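Local coordinates for anti-sigma-I factor RsgI3 (Clostridium thermocellum, PDB 6QE7), which probably restrains the sigma factor SigI3 at the cell membrane and senses plant polysaccharides outside the cell, binding pectin through the paired PA14 domains that make up this fragment, at residues E55-E60 / I133-Q138; L74-V79 / I97-G102; Y65-D70 / K121-S126; G5-Y10 / Q20-D25. One frame throughout, in Å; residues are numbered along the deposited sequence.

Contact 1 of 4, residues E55-E60 / I133-Q138; sequences EPRYSE and IIPSSQ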
# COMPACT_ATOMS: atom_id res chain seq x y z
N GLU A 55 8.31 -25.13 -13.68
CA GLU A 55 9.10 -26.37 -14.02
C GLU A 55 9.19 -26.51 -15.53
O GLU A 55 8.24 -26.90 -16.20
CB GLU A 55 8.51 -27.60 -13.38
CG GLU A 55 9.03 -28.91 -13.97
CD GLU A 55 8.73 -30.10 -13.07
OE1 GLU A 55 8.41 -29.86 -11.87
OE2 GLU A 55 8.82 -31.26 -13.57
N PRO A 56 10.30 -26.10 -16.16
CA PRO A 56 10.39 -26.25 -17.60
C PRO A 56 10.39 -27.75 -17.97
O PRO A 56 10.71 -28.63 -17.14
CB PRO A 56 11.72 -25.57 -17.95
CG PRO A 56 12.51 -25.71 -16.67
CD PRO A 56 11.53 -25.58 -15.54
N ARG A 57 9.95 -28.04 -19.20
CA ARG A 57 9.94 -29.45 -19.69
C ARG A 57 11.33 -29.82 -20.24
O ARG A 57 11.68 -31.02 -20.13
CB ARG A 57 8.87 -29.63 -20.77
CG ARG A 57 7.44 -29.28 -20.36
CD ARG A 57 6.67 -29.00 -21.65
NE ARG A 57 5.24 -29.18 -21.52
CZ ARG A 57 4.31 -28.21 -21.67
NH1 ARG A 57 4.65 -26.96 -21.97
NH2 ARG A 57 3.02 -28.50 -21.52
N TYR A 58 12.06 -28.84 -20.82
CA TYR A 58 13.34 -29.00 -21.56
C TYR A 58 14.51 -28.25 -20.90
O TYR A 58 14.27 -27.21 -20.24
CB TYR A 58 13.10 -28.49 -22.97
CG TYR A 58 11.84 -28.99 -23.62
CD1 TYR A 58 11.63 -30.34 -23.90
CD2 TYR A 58 10.85 -28.10 -24.00
CE1 TYR A 58 10.46 -30.77 -24.51
CE2 TYR A 58 9.70 -28.51 -24.65
CZ TYR A 58 9.51 -29.86 -24.91
OH TYR A 58 8.34 -30.21 -25.52
N SER A 59 15.76 -28.75 -20.98
CA SER A 59 16.99 -28.01 -20.57
C SER A 59 17.38 -27.09 -21.74
O SER A 59 18.00 -27.59 -22.69
CB SER A 59 18.13 -28.90 -20.19
OG SER A 59 17.81 -29.65 -19.04
N GLU A 60 16.96 -25.83 -21.74
CA GLU A 60 17.10 -24.93 -22.93
C GLU A 60 17.14 -23.45 -22.52
O GLU A 60 16.94 -23.13 -21.33
CB GLU A 60 15.97 -25.11 -23.95
CG GLU A 60 15.72 -26.56 -24.28
CD GLU A 60 14.85 -26.85 -25.48
OE1 GLU A 60 14.22 -25.92 -26.10
OE2 GLU A 60 14.85 -28.03 -25.83
N ILE A 133 1.00 -19.58 -23.40
CA ILE A 133 0.62 -19.38 -21.98
C ILE A 133 1.25 -20.45 -21.10
O ILE A 133 1.01 -21.64 -21.31
CB ILE A 133 -0.92 -19.36 -21.80
CG1 ILE A 133 -1.60 -18.23 -22.55
CG2 ILE A 133 -1.25 -19.33 -20.32
CD1 ILE A 133 -1.34 -16.83 -21.91
N ILE A 134 1.95 -20.07 -20.04
CA ILE A 134 2.59 -21.12 -19.21
C ILE A 134 1.45 -21.89 -18.58
O ILE A 134 0.66 -21.33 -17.81
CB ILE A 134 3.57 -20.61 -18.16
CG1 ILE A 134 4.67 -19.72 -18.75
CG2 ILE A 134 4.18 -21.77 -17.37
CD1 ILE A 134 5.77 -19.35 -17.77
N PRO A 135 1.38 -23.22 -18.76
CA PRO A 135 0.23 -23.97 -18.27
C PRO A 135 0.34 -24.44 -16.83
O PRO A 135 1.42 -24.40 -16.26
CB PRO A 135 0.21 -25.16 -19.24
CG PRO A 135 1.66 -25.40 -19.48
CD PRO A 135 2.28 -24.03 -19.59
N SER A 136 -0.81 -24.84 -16.25
CA SER A 136 -0.95 -25.13 -14.81
C SER A 136 -0.13 -26.34 -14.46
O SER A 136 0.29 -26.43 -13.31
CB SER A 136 -2.38 -25.35 -14.36
OG SER A 136 -3.01 -26.33 -15.15
N SER A 137 0.06 -27.25 -15.41
CA SER A 137 0.82 -28.52 -15.19
C SER A 137 2.26 -28.18 -14.83
O SER A 137 2.82 -28.96 -14.10
CB SER A 137 0.83 -29.41 -16.41
OG SER A 137 1.17 -28.65 -17.56
N GLN A 138 2.79 -27.03 -15.28
CA GLN A 138 4.20 -26.63 -14.99
C GLN A 138 4.30 -25.59 -13.86
O GLN A 138 5.39 -25.01 -13.72
CB GLN A 138 4.83 -25.99 -16.22
CG GLN A 138 4.61 -26.74 -17.53
CD GLN A 138 4.92 -28.20 -17.42
OE1 GLN A 138 4.11 -29.04 -17.82
NE2 GLN A 138 6.04 -28.52 -16.80

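Contact 2 of 4, residues L74-V79 / I97-G102; sequences LWVDGV and IYLEAG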
# COMPACT_ATOMS: atom_id res chain seq x y z
N LEU A 74 8.91 -9.33 -13.52
CA LEU A 74 9.01 -10.81 -13.49
C LEU A 74 10.36 -11.23 -12.99
O LEU A 74 11.36 -10.84 -13.62
CB LEU A 74 8.82 -11.40 -14.90
CG LEU A 74 8.77 -12.93 -14.97
CD1 LEU A 74 7.69 -13.48 -14.09
CD2 LEU A 74 8.56 -13.40 -16.41
N TRP A 75 10.34 -12.05 -11.94
CA TRP A 75 11.52 -12.78 -11.42
C TRP A 75 11.36 -14.25 -11.74
O TRP A 75 10.28 -14.83 -11.41
CB TRP A 75 11.78 -12.60 -9.91
CG TRP A 75 12.03 -11.22 -9.44
CD1 TRP A 75 13.23 -10.71 -9.08
CD2 TRP A 75 11.07 -10.21 -9.14
NE1 TRP A 75 13.07 -9.42 -8.67
CE2 TRP A 75 11.76 -9.10 -8.63
CE3 TRP A 75 9.69 -10.09 -9.31
CZ2 TRP A 75 11.15 -7.91 -8.24
CZ3 TRP A 75 9.08 -8.93 -8.91
CH2 TRP A 75 9.79 -7.84 -8.40
N VAL A 76 12.41 -14.83 -12.29
CA VAL A 76 12.58 -16.32 -12.38
C VAL A 76 13.94 -16.68 -11.76
O VAL A 76 14.93 -16.05 -12.08
CB VAL A 76 12.44 -16.80 -13.83
CG1 VAL A 76 12.69 -18.31 -13.94
CG2 VAL A 76 11.12 -16.42 -14.46
N ASP A 77 13.96 -17.58 -10.80
CA ASP A 77 15.22 -18.09 -10.20
C ASP A 77 15.92 -16.94 -9.51
O ASP A 77 17.16 -16.98 -9.42
CB ASP A 77 16.14 -18.70 -11.27
CG ASP A 77 17.20 -19.58 -10.64
OD1 ASP A 77 16.93 -20.11 -9.49
OD2 ASP A 77 18.25 -19.70 -11.26
N GLY A 78 15.11 -15.97 -9.05
CA GLY A 78 15.56 -14.81 -8.29
C GLY A 78 16.20 -13.81 -9.19
O GLY A 78 16.58 -12.81 -8.71
N VAL A 79 16.18 -14.02 -10.50
CA VAL A 79 16.69 -13.03 -11.46
C VAL A 79 15.52 -12.13 -11.85
O VAL A 79 14.45 -12.65 -12.20
CB VAL A 79 17.34 -13.69 -12.69
CG1 VAL A 79 17.79 -12.65 -13.64
CG2 VAL A 79 18.46 -14.66 -12.31
N ILE A 97 16.58 -16.78 -20.11
CA ILE A 97 17.30 -17.38 -18.97
C ILE A 97 17.42 -18.86 -19.32
O ILE A 97 16.50 -19.41 -19.94
CB ILE A 97 16.53 -17.13 -17.66
CG1 ILE A 97 17.25 -17.74 -16.48
CG2 ILE A 97 15.11 -17.69 -17.76
CD1 ILE A 97 16.90 -17.13 -15.11
N TYR A 98 18.49 -19.50 -18.90
CA TYR A 98 18.73 -20.91 -19.23
C TYR A 98 18.20 -21.72 -18.07
O TYR A 98 18.60 -21.47 -16.93
CB TYR A 98 20.20 -21.21 -19.53
CG TYR A 98 20.47 -22.66 -19.84
CD1 TYR A 98 20.63 -23.56 -18.81
CD2 TYR A 98 20.51 -23.14 -21.14
CE1 TYR A 98 20.83 -24.92 -19.04
CE2 TYR A 98 20.75 -24.49 -21.39
CZ TYR A 98 20.88 -25.39 -20.34
OH TYR A 98 21.14 -26.75 -20.48
N LEU A 99 17.30 -22.69 -18.37
CA LEU A 99 16.78 -23.60 -17.32
C LEU A 99 16.98 -25.07 -17.75
O LEU A 99 17.07 -25.36 -18.99
CB LEU A 99 15.29 -23.27 -17.08
CG LEU A 99 14.96 -21.79 -16.88
CD1 LEU A 99 13.48 -21.59 -17.05
CD2 LEU A 99 15.42 -21.33 -15.49
N GLU A 100 16.93 -25.90 -16.72
CA GLU A 100 17.10 -27.36 -16.69
C GLU A 100 15.73 -28.08 -16.52
O GLU A 100 15.04 -27.87 -15.48
CB GLU A 100 18.02 -27.70 -15.53
CG GLU A 100 19.41 -27.12 -15.66
CD GLU A 100 20.33 -27.87 -14.70
OE1 GLU A 100 20.47 -29.14 -14.84
OE2 GLU A 100 20.82 -27.21 -13.77
N ALA A 101 15.38 -28.91 -17.49
CA ALA A 101 14.21 -29.82 -17.52
C ALA A 101 13.96 -30.41 -16.13
O ALA A 101 14.86 -30.96 -15.53
CB ALA A 101 14.50 -30.89 -18.54
N GLY A 102 12.74 -30.25 -15.61
CA GLY A 102 12.27 -30.95 -14.39
C GLY A 102 12.66 -30.29 -13.09
O GLY A 102 12.16 -30.73 -12.02

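Contact 3 of 4, residues Y65-D70 / K121-S126; sequences YTVTDD and KLMWSS. With CA (calcium ion), chain D.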
# COMPACT_ATOMS: atom_id res chain seq x y z
N TYR A 65 7.71 -14.22 -21.55
CA TYR A 65 6.98 -13.04 -22.06
C TYR A 65 5.84 -12.71 -21.09
O TYR A 65 5.15 -13.61 -20.60
CB TYR A 65 6.33 -13.26 -23.42
CG TYR A 65 7.11 -14.06 -24.43
CD1 TYR A 65 7.36 -15.42 -24.28
CD2 TYR A 65 7.60 -13.43 -25.56
CE1 TYR A 65 8.05 -16.14 -25.26
CE2 TYR A 65 8.31 -14.12 -26.54
CZ TYR A 65 8.53 -15.48 -26.38
OH TYR A 65 9.27 -16.12 -27.35
N THR A 66 5.63 -11.41 -20.90
CA THR A 66 4.50 -10.80 -20.18
C THR A 66 3.79 -9.93 -21.20
O THR A 66 4.44 -9.29 -21.99
CB THR A 66 4.97 -10.04 -18.94
OG1 THR A 66 5.79 -8.93 -19.35
CG2 THR A 66 5.74 -10.90 -17.96
N VAL A 67 2.48 -10.01 -21.23
CA VAL A 67 1.69 -8.99 -21.96
C VAL A 67 0.74 -8.43 -20.90
O VAL A 67 -0.10 -9.19 -20.41
CB VAL A 67 0.91 -9.61 -23.15
CG1 VAL A 67 0.23 -8.53 -23.96
CG2 VAL A 67 1.82 -10.41 -24.05
N THR A 68 0.88 -7.15 -20.59
CA THR A 68 0.24 -6.50 -19.43
C THR A 68 -0.24 -5.13 -19.82
O THR A 68 0.46 -4.40 -20.56
CB THR A 68 1.13 -6.38 -18.20
OG1 THR A 68 2.43 -5.76 -18.42
CG2 THR A 68 1.38 -7.72 -17.58
N ASP A 69 -1.32 -4.77 -19.16
CA ASP A 69 -1.75 -3.38 -18.97
C ASP A 69 -2.24 -3.31 -17.53
O ASP A 69 -3.25 -3.97 -17.28
CB ASP A 69 -2.79 -3.01 -20.02
CG ASP A 69 -3.41 -1.66 -19.77
OD1 ASP A 69 -3.25 -1.12 -18.61
OD2 ASP A 69 -3.99 -1.14 -20.71
N ASP A 70 -1.53 -2.59 -16.58
CA ASP A 70 -0.37 -1.76 -16.88
C ASP A 70 0.95 -2.50 -16.67
O ASP A 70 1.34 -3.27 -17.53
CB ASP A 70 -0.40 -0.46 -16.10
CG ASP A 70 -1.58 0.38 -16.55
OD1 ASP A 70 -2.75 0.02 -16.13
OD2 ASP A 70 -1.36 1.40 -17.22
N LYS A 121 -0.90 -11.53 -18.77
CA LYS A 121 -0.59 -12.84 -19.41
C LYS A 121 0.89 -13.11 -19.32
O LYS A 121 1.70 -12.15 -19.60
CB LYS A 121 -0.91 -12.78 -20.90
CG LYS A 121 -2.38 -12.50 -21.17
CD LYS A 121 -2.76 -12.28 -22.59
CE LYS A 121 -4.19 -11.79 -22.60
NZ LYS A 121 -4.87 -12.18 -23.84
N LEU A 122 1.20 -14.35 -18.95
CA LEU A 122 2.59 -14.86 -18.84
C LEU A 122 2.77 -16.02 -19.82
O LEU A 122 2.09 -17.02 -19.64
CB LEU A 122 2.84 -15.31 -17.40
CG LEU A 122 4.20 -15.95 -17.15
CD1 LEU A 122 5.30 -14.96 -17.40
CD2 LEU A 122 4.31 -16.47 -15.73
N MET A 123 3.73 -15.92 -20.73
CA MET A 123 4.01 -16.93 -21.76
C MET A 123 5.47 -17.36 -21.68
O MET A 123 6.24 -16.78 -20.91
CB MET A 123 3.68 -16.33 -23.13
CG MET A 123 2.28 -15.87 -23.19
SD MET A 123 1.80 -15.34 -24.77
CE MET A 123 2.66 -13.80 -25.01
N TRP A 124 5.82 -18.44 -22.36
CA TRP A 124 7.21 -18.91 -22.48
C TRP A 124 7.38 -19.60 -23.83
O TRP A 124 6.40 -20.01 -24.39
CB TRP A 124 7.65 -19.83 -21.34
CG TRP A 124 7.02 -21.17 -21.27
CD1 TRP A 124 6.00 -21.65 -22.04
CD2 TRP A 124 7.26 -22.13 -20.25
NE1 TRP A 124 5.59 -22.85 -21.54
CE2 TRP A 124 6.38 -23.20 -20.49
CE3 TRP A 124 8.19 -22.25 -19.23
CZ2 TRP A 124 6.39 -24.35 -19.73
CZ3 TRP A 124 8.20 -23.39 -18.46
CH2 TRP A 124 7.29 -24.43 -18.71
N SER A 125 8.61 -19.72 -24.28
CA SER A 125 9.05 -20.32 -25.55
C SER A 125 10.47 -20.83 -25.32
O SER A 125 11.12 -20.40 -24.31
CB SER A 125 8.92 -19.34 -26.69
OG SER A 125 9.97 -18.40 -26.68
N SER A 126 10.88 -21.80 -26.16
CA SER A 126 12.28 -22.31 -26.30
C SER A 126 12.45 -23.05 -27.63
O SER A 126 11.51 -22.98 -28.51
CB SER A 126 12.72 -23.18 -25.11
OG SER A 126 11.87 -24.25 -24.86
CA CA D . -4.76 0.18 -17.48
O HOH W 1 -4.47 1.37 -19.94
O HOH W 2 -3.67 2.63 -18.08

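Contact 4 of 4, residues G5-Y10 / Q20-D25; sequences GLRGEY and QFVRID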
# COMPACT_ATOMS: atom_id res chain seq x y z
N GLY A 5 -0.91 -24.28 -10.30
CA GLY A 5 -1.00 -22.86 -10.65
C GLY A 5 -0.01 -22.04 -9.86
O GLY A 5 0.89 -22.63 -9.25
N LEU A 6 -0.24 -20.72 -9.81
CA LEU A 6 0.46 -19.83 -8.85
C LEU A 6 -0.52 -19.27 -7.86
O LEU A 6 -1.66 -19.10 -8.21
CB LEU A 6 1.14 -18.73 -9.66
CG LEU A 6 2.24 -19.20 -10.61
CD1 LEU A 6 2.86 -18.03 -11.39
CD2 LEU A 6 3.31 -19.96 -9.86
N ARG A 7 -0.06 -18.95 -6.66
CA ARG A 7 -0.84 -18.17 -5.69
C ARG A 7 -0.87 -16.73 -6.14
O ARG A 7 0.19 -16.10 -6.20
CB ARG A 7 -0.17 -18.32 -4.32
CG ARG A 7 -0.86 -17.58 -3.19
CD ARG A 7 0.12 -17.35 -2.05
NE ARG A 7 -0.27 -18.35 -1.12
CZ ARG A 7 0.20 -18.50 0.14
NH1 ARG A 7 1.14 -17.70 0.61
NH2 ARG A 7 -0.28 -19.49 0.88
N GLY A 8 -2.08 -16.20 -6.31
CA GLY A 8 -2.38 -14.79 -6.64
C GLY A 8 -2.85 -14.03 -5.42
O GLY A 8 -3.81 -14.48 -4.72
N GLU A 9 -2.11 -12.99 -5.10
CA GLU A 9 -2.49 -12.05 -4.02
C GLU A 9 -3.06 -10.84 -4.75
O GLU A 9 -2.28 -10.17 -5.53
CB GLU A 9 -1.29 -11.65 -3.12
CG GLU A 9 -0.48 -12.74 -2.41
CD GLU A 9 1.01 -12.37 -2.21
OE1 GLU A 9 1.36 -11.16 -2.10
OE2 GLU A 9 1.83 -13.28 -2.21
N TYR A 10 -4.28 -10.46 -4.39
CA TYR A 10 -5.08 -9.40 -5.01
C TYR A 10 -5.30 -8.28 -4.03
O TYR A 10 -5.84 -8.45 -2.94
CB TYR A 10 -6.40 -9.99 -5.48
CG TYR A 10 -6.24 -10.89 -6.67
CD1 TYR A 10 -5.84 -12.21 -6.52
CD2 TYR A 10 -6.45 -10.45 -7.96
CE1 TYR A 10 -5.69 -13.04 -7.62
CE2 TYR A 10 -6.34 -11.29 -9.07
CZ TYR A 10 -5.95 -12.60 -8.90
OH TYR A 10 -5.78 -13.42 -9.99
N GLN A 20 -6.91 -7.82 -0.36
CA GLN A 20 -8.30 -8.35 -0.34
C GLN A 20 -8.36 -9.88 -0.23
O GLN A 20 -9.01 -10.39 0.67
CB GLN A 20 -9.07 -7.89 -1.57
CG GLN A 20 -10.59 -8.09 -1.47
CD GLN A 20 -11.21 -7.46 -0.24
OE1 GLN A 20 -10.78 -6.43 0.23
NE2 GLN A 20 -12.17 -8.13 0.33
N PHE A 21 -7.79 -10.63 -1.13
CA PHE A 21 -7.96 -12.10 -1.07
C PHE A 21 -6.75 -12.72 -1.77
O PHE A 21 -6.04 -12.02 -2.53
CB PHE A 21 -9.31 -12.53 -1.64
CG PHE A 21 -9.42 -12.32 -3.14
CD1 PHE A 21 -8.81 -13.18 -4.04
CD2 PHE A 21 -10.02 -11.20 -3.66
CE1 PHE A 21 -8.85 -12.95 -5.41
CE2 PHE A 21 -10.06 -10.96 -5.03
CZ PHE A 21 -9.45 -11.82 -5.90
N VAL A 22 -6.46 -13.96 -1.41
CA VAL A 22 -5.52 -14.82 -2.17
C VAL A 22 -6.32 -15.89 -2.91
O VAL A 22 -7.36 -16.34 -2.40
CB VAL A 22 -4.48 -15.40 -1.20
CG1 VAL A 22 -5.11 -16.35 -0.20
CG2 VAL A 22 -3.34 -16.06 -1.91
N ARG A 23 -5.88 -16.33 -4.09
CA ARG A 23 -6.50 -17.53 -4.73
C ARG A 23 -5.43 -18.16 -5.59
O ARG A 23 -4.42 -17.49 -5.93
CB ARG A 23 -7.72 -17.15 -5.59
CG ARG A 23 -7.41 -16.47 -6.90
CD ARG A 23 -8.62 -15.93 -7.62
NE ARG A 23 -8.28 -15.23 -8.81
CZ ARG A 23 -9.12 -14.49 -9.55
NH1 ARG A 23 -10.37 -14.31 -9.14
NH2 ARG A 23 -8.66 -13.85 -10.63
N ILE A 24 -5.59 -19.43 -5.89
CA ILE A 24 -4.66 -20.10 -6.82
C ILE A 24 -5.27 -19.96 -8.20
O ILE A 24 -6.41 -20.36 -8.35
CB ILE A 24 -4.38 -21.53 -6.37
CG1 ILE A 24 -3.62 -21.47 -5.05
CG2 ILE A 24 -3.65 -22.32 -7.45
CD1 ILE A 24 -3.63 -22.77 -4.28
N ASP A 25 -4.53 -19.29 -9.09
CA ASP A 25 -4.81 -19.10 -10.50
C ASP A 25 -4.07 -20.22 -11.21
O ASP A 25 -2.85 -20.39 -11.07
CB ASP A 25 -4.37 -17.69 -10.93
CG ASP A 25 -5.14 -16.58 -10.22
OD1 ASP A 25 -6.36 -16.72 -10.10
OD2 ASP A 25 -4.51 -15.62 -9.73

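Contact 1 of 4, residues E55-E60 / I133-Q138
Q138 carries most of this contact, meeting E55 twice: once with its backbone and once with its side-chain amide. E55 N gives a hydrogen bond to Q138 O at 2.9 Å, and Q138 NE2 returns one to E55 O at 2.8 Å. The second is the straighter of the two, 159° at the hydrogen, and lies in the carbonyl plane and nearly in the amide plane. Q138 reaches it by folding back: CG stands beside the backbone N (chi1 -46°) and the chain bends again at chi2 (-48°), which brings NE2 round to E55 O. The other end of the amide is gripped from its own segment, where S137 OG donates to Q138 OE1 at 3.0 Å from above the carbonyl plane. Both amide atoms are therefore engaged, and the flip of the group is fixed. R57, extended from CG to NE, crosses Q138 at about a right angle, with Q138 OE1 3.9 Å from R57 NE over one guanidinium face. Its end meets P135 tip to tip, R57 NH2 to P135 CG 4.0 Å, while NH1 pairs with E132 in a salt bridge. E55, its chain extended beyond CG, forms a salt bridge with K104 through OE1. Such mutual backbone and amide pairing joins two surface loops of the first PA14 domain, the second containing the short 3-10 turn at 136-137 that leads into strand 139-141.

Contact 2 of 4, residues L74-V79 / I97-G102
The δ-methyl of I97 is the centre of this contact, and the tightest approaches across it all involve that one atom. I97 CD1 lies 3.8 Å from V76 O. The same I97 CD1 is 4.0 Å from V79 CG2 and only a little farther from D77 CB, so it touches three of the four residues of the type I' turn V76-V79. It gets there on an extended chain: CG1 is anti to the backbone N (chi1 179°) and CD1 continues outward (chi2 157°). V79 answers tip to tip, with CG2 placed beside its own backbone N. Two backbone hydrogen bonds between V76 and V79 close the turn, V79 N to V76 O at 2.9 Å and V76 N to V79 O at 3.0 Å. Positive phi angles at D77 and G78 are those of this turn type.

Deeper in, packing between the segments is looser: V76 CG1 and L99 CD2 are 4.4 Å apart. Both residues are nevertheless buried, because Y105 and P56 lie against L99 and L81 lies against V76. Toward solvent the contact thins out. D77 contributes its CB, while its carboxylate belongs to an exposed turn, and V79 is likewise exposed.

No hydrogen bond or salt bridge spans the segments, and the nearest CA atoms, V76 and I97, are 8.2 Å apart. The chemistry is thus that of apolar packing between two sheets, set by shape and burial, with I97 closing over the hairpin turn and no polar pair to fix the register.

Contact 3 of 4, residues Y65-D70 / K121-S126
Calcium is held by D69 OD1 at 2.3 Å and D70 OD1 at 2.4 Å, one oxygen from each of two consecutive carboxylates. Two waters also coordinate the ion at longer distances, and each donates to the second oxygen of one aspartate, D69 OD2 or D70 OD2. Q113, V115 and A117 complete the site. Side-chain torsions differ, D69 with CG anti to its backbone N and D70 with CG beside it, and a cis peptide bond joins the pair. In the second shell H114 N bonds D70 OD1 and Q88 N bonds D70 OD2, while T68 OG1 holds the backbone, donating to D70 O at 2.9 Å.

Beyond T68 the strand pairs antiparallel with 121-125. V67 and K121 form one hydrogen-bonded pair and Y65 and M123 another, the M123 N to Y65 O bond being short and straight (2.7 Å, 175°). Between them T66 faces L122 in a non-hydrogen-bonded pair. On the face with Y65, V67 and M123, the methionine chain turns at chi3 (-72°) so that CE rests 3.6 Å from V67 CG2. Y65 has chi1 -40°, which leans its ring along the partner strand; the M123-S125 backbone passes at the ring edge. The ring ends in a very short hydrogen bond, Y65 OH to S125 OG at 2.5 Å, with either as donor. On the opposite face L122 and T66 both touch L74 of the other sheet.

D69 OD1 and D70 OD1, 2.8 Å apart, would repel without a cation, so the ion probably offsets their charge and steadies the end of a strand already paired with 121-125.

Contact 4 of 4, residues G5-Y10 / Q20-D25
Y10 lays its CB and the near part of its ring over one face of F21. The rings are almost parallel, 18° apart, but so far slid that they barely overlap; the better-defined contact is a CH-pi approach of Y10 CB, 3.8 Å from the F21 ring centroid. F21 takes the crowded rotamer, CG between backbone N and carbonyl carbon (chi1 68°), which lifts its ring onto tyrosine.

At the far tip, Y10 OH donates to D25 OD2 at 2.6 Å, meeting it from above the carboxylate plane, and accepts R23 NH2 at 3.0 Å. R23 NE closes the group with a salt bridge to the syn lone pair of D25 OD1. This polar cluster would probably favour an ionised D25. G8, opposite R23, brings only its CA near D25 OD2.

Paired bonds join L6 with D25 and G8 with R23. Next, Q20 and F21 both face Y10 in a classic beta bulge: Q20 N to Y10 O is 2.9 Å, F21 N to Y10 O a weak bond. The hairpin borders strand 46-51, which pairs with 6-11 and whose W50 also bonds D25, while F30 of strand 29-31 packs against Y10, R23 and D25.

All four belong to the first PA14 domain. Contacts 2 and 3 are nested within the chain loop closed by contact 1, whereas contact 4 closes before it opens. Contacts 1 and 2 are closest, centres about 11 Å apart, and touch through E60 N to L99 O at 2.8 Å. Contacts 1 and 3, centres about 14 Å apart, touch where I134 N is hydrogen-bonded to L122 O and W124 packs on E55 and P56. L74 CD2 to L122 CD1, 3.7 Å, joins contacts 2 and 3 across the sheets. Contact 4 touches none; contact 3 holds one calcium, and the Q20 side chain is about 10 Å from the other, at N12, D44 and T45.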